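Local coordinates for regulatory protein cox (Enterobacteria phage P2, PDB 4LHF) that binds DNA and represses the phage Pc promoter, which controls the genes for the immunity repressor and the integrase, at residues Pro13-Ala18 / Lys23-Val28. Residues are numbered along the deposited sequence; the frame is centred on the assembly and turned at random.
Sequences PYQEFA and KSTGAV
Y14 reaches both T25 and V28 where two consecutive helices pack, its side chain running past that of V28 in the opposite direction, while A18 fits in beside V28. The phenol swings across T25 because CG of Y14 lies between its backbone N and carbonyl carbon (chi1 77°), a rotamer tolerated in the first turn, where no earlier helical turn lies under the ring. Ring and threonine side chain cross at about a right angle, and CE1 of Y14 comes to 3.4 Å from CG2 of T25, an oblique approach. V28 meets the same ring at its edge, close to the ring plane, with CG1 3.9 Å from CD1 of Y14. The carbonyl oxygen of T25 also lies at this edge, whereas CG of Q15 covers part of one face near the rim. Deeper in, the two methyls of V28 divide the work. CG1, anti to the backbone N (chi1 174°), serves Y14 and loosely reaches the edge of the F17 ring; CG2 turns to A18, 3.6 Å from its CB. With so small a side chain at A18 the helices come close, CA of Q15 lying 5.6 Å from CA of T25. In the turn, a weak, bent hydrogen bond runs from N of K23 to O of A18 (3.1 Å, 127°). S24 caps the start of the second helix, its OG accepting a weak bond from N of A27. The pairing of helices 14-21 and 25-34 across a short turn is consistent with the helix-turn-helix of this DNA-binding protein. On the side of the sheet, strand 54-58 meets Y14 through Y55 and F17 through V57, while W62 of helix 59-72 packs edge-to-face with F17, and L37, in the loop after helix 25-34, touches both F17 and V28.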
loop_
_atom_site.group_PDB
_atom_site.type_symbol
_atom_site.label_atom_id
_atom_site.label_comp_id
_atom_site.label_asym_id
_atom_site.label_seq_id
_atom_site.Cartn_x
_atom_site.Cartn_y
_atom_site.Cartn_z
ATOM N N PRO A 13 -4.098 6.393 8.313
ATOM C CA PRO A 13 -5.182 6.928 7.485
ATOM C C PRO A 13 -4.696 7.146 6.060
ATOM O O PRO A 13 -3.546 7.533 5.865
ATOM C CB PRO A 13 -5.500 8.264 8.153
ATOM C CG PRO A 13 -5.121 8.060 9.576
ATOM C CD PRO A 13 -3.899 7.189 9.536
ATOM N N TYR A 14 -5.562 6.892 5.084
ATOM C CA TYR A 14 -5.154 6.865 3.682
ATOM C C TYR A 14 -4.613 8.203 3.175
ATOM O O TYR A 14 -3.934 8.255 2.149
ATOM C CB TYR A 14 -6.301 6.375 2.792
ATOM C CG TYR A 14 -7.375 7.404 2.526
ATOM C CD1 TYR A 14 -7.445 8.057 1.303
ATOM C CD2 TYR A 14 -8.324 7.718 3.492
ATOM C CE1 TYR A 14 -8.422 8.991 1.047
ATOM C CE2 TYR A 14 -9.309 8.657 3.245
ATOM C CZ TYR A 14 -9.352 9.290 2.020
ATOM O OH TYR A 14 -10.327 10.225 1.762
ATOM N N GLN A 15 -4.907 9.278 3.900
ATOM C CA GLN A 15 -4.396 10.599 3.545
ATOM C C GLN A 15 -2.899 10.699 3.828
ATOM O O GLN A 15 -2.141 11.253 3.030
ATOM C CB GLN A 15 -5.141 11.692 4.310
ATOM C CG GLN A 15 -6.648 11.663 4.133
ATOM C CD GLN A 15 -7.347 10.877 5.226
ATOM O OE1 GLN A 15 -6.869 9.830 5.659
ATOM N NE2 GLN A 15 -8.484 11.389 5.684
ATOM N N GLU A 16 -2.481 10.165 4.971
ATOM C CA GLU A 16 -1.068 10.122 5.331
ATOM C C GLU A 16 -0.305 9.225 4.363
ATOM O O GLU A 16 0.808 9.552 3.937
ATOM C CB GLU A 16 -0.898 9.615 6.765
ATOM C CG GLU A 16 0.551 9.463 7.208
ATOM C CD GLU A 16 1.244 10.793 7.462
ATOM O OE1 GLU A 16 0.565 11.842 7.460
ATOM O OE2 GLU A 16 2.477 10.785 7.665
ATOM N N PHE A 17 -0.914 8.094 4.021
ATOM C CA PHE A 17 -0.349 7.178 3.039
ATOM C C PHE A 17 -0.211 7.882 1.694
ATOM O O PHE A 17 0.744 7.651 0.953
ATOM C CB PHE A 17 -1.230 5.936 2.898
ATOM C CG PHE A 17 -0.662 4.891 1.983
ATOM C CD1 PHE A 17 0.275 3.984 2.446
ATOM C CD2 PHE A 17 -1.070 4.810 0.661
ATOM C CE1 PHE A 17 0.800 3.020 1.609
ATOM C CE2 PHE A 17 -0.549 3.848 -0.181
ATOM C CZ PHE A 17 0.387 2.951 0.293
ATOM N N ALA A 18 -1.175 8.746 1.393
ATOM C CA ALA A 18 -1.132 9.555 0.185
ATOM C C ALA A 18 0.052 10.510 0.233
ATOM O O ALA A 18 0.748 10.696 -0.765
ATOM C CB ALA A 18 -2.426 10.331 0.021
ATOM N N LYS A 23 1.101 10.989 -3.811
ATOM C CA LYS A 23 -0.144 11.060 -4.564
ATOM C C LYS A 23 -1.155 11.944 -3.849
ATOM O O LYS A 23 -1.022 12.217 -2.656
ATOM C CB LYS A 23 -0.736 9.667 -4.775
ATOM C CG LYS A 23 0.010 8.813 -5.779
ATOM C CD LYS A 23 -0.817 7.601 -6.169
ATOM C CE LYS A 23 -0.080 6.725 -7.167
ATOM N NZ LYS A 23 0.332 7.488 -8.378
ATOM N N SER A 24 -2.164 12.393 -4.586
ATOM C CA SER A 24 -3.233 13.182 -3.994
ATOM C C SER A 24 -4.174 12.265 -3.224
ATOM O O SER A 24 -4.123 11.044 -3.366
ATOM C CB SER A 24 -3.999 13.954 -5.070
ATOM O OG SER A 24 -4.627 13.074 -5.986
ATOM N N THR A 25 -5.029 12.862 -2.404
ATOM C CA THR A 25 -5.978 12.102 -1.603
ATOM C C THR A 25 -7.012 11.412 -2.488
ATOM O O THR A 25 -7.331 10.232 -2.295
ATOM C CB THR A 25 -6.684 13.018 -0.587
ATOM O OG1 THR A 25 -5.716 13.554 0.324
ATOM C CG2 THR A 25 -7.735 12.251 0.193
ATOM N N GLY A 26 -7.522 12.152 -3.468
ATOM C CA GLY A 26 -8.517 11.629 -4.385
ATOM C C GLY A 26 -7.991 10.449 -5.174
ATOM O O GLY A 26 -8.700 9.462 -5.375
ATOM N N ALA A 27 -6.740 10.552 -5.615
ATOM C CA ALA A 27 -6.088 9.470 -6.343
ATOM C C ALA A 27 -6.068 8.185 -5.523
ATOM O O ALA A 27 -6.384 7.107 -6.029
ATOM C CB ALA A 27 -4.676 9.868 -6.723
ATOM N N VAL A 28 -5.702 8.311 -4.253
ATOM C CA VAL A 28 -5.608 7.159 -3.366
ATOM C C VAL A 28 -6.982 6.566 -3.058
ATOM O O VAL A 28 -7.134 5.347 -2.999
ATOM C CB VAL A 28 -4.856 7.513 -2.063
ATOM C CG1 VAL A 28 -4.900 6.356 -1.077
ATOM C CG2 VAL A 28 -3.421 7.879 -2.378
#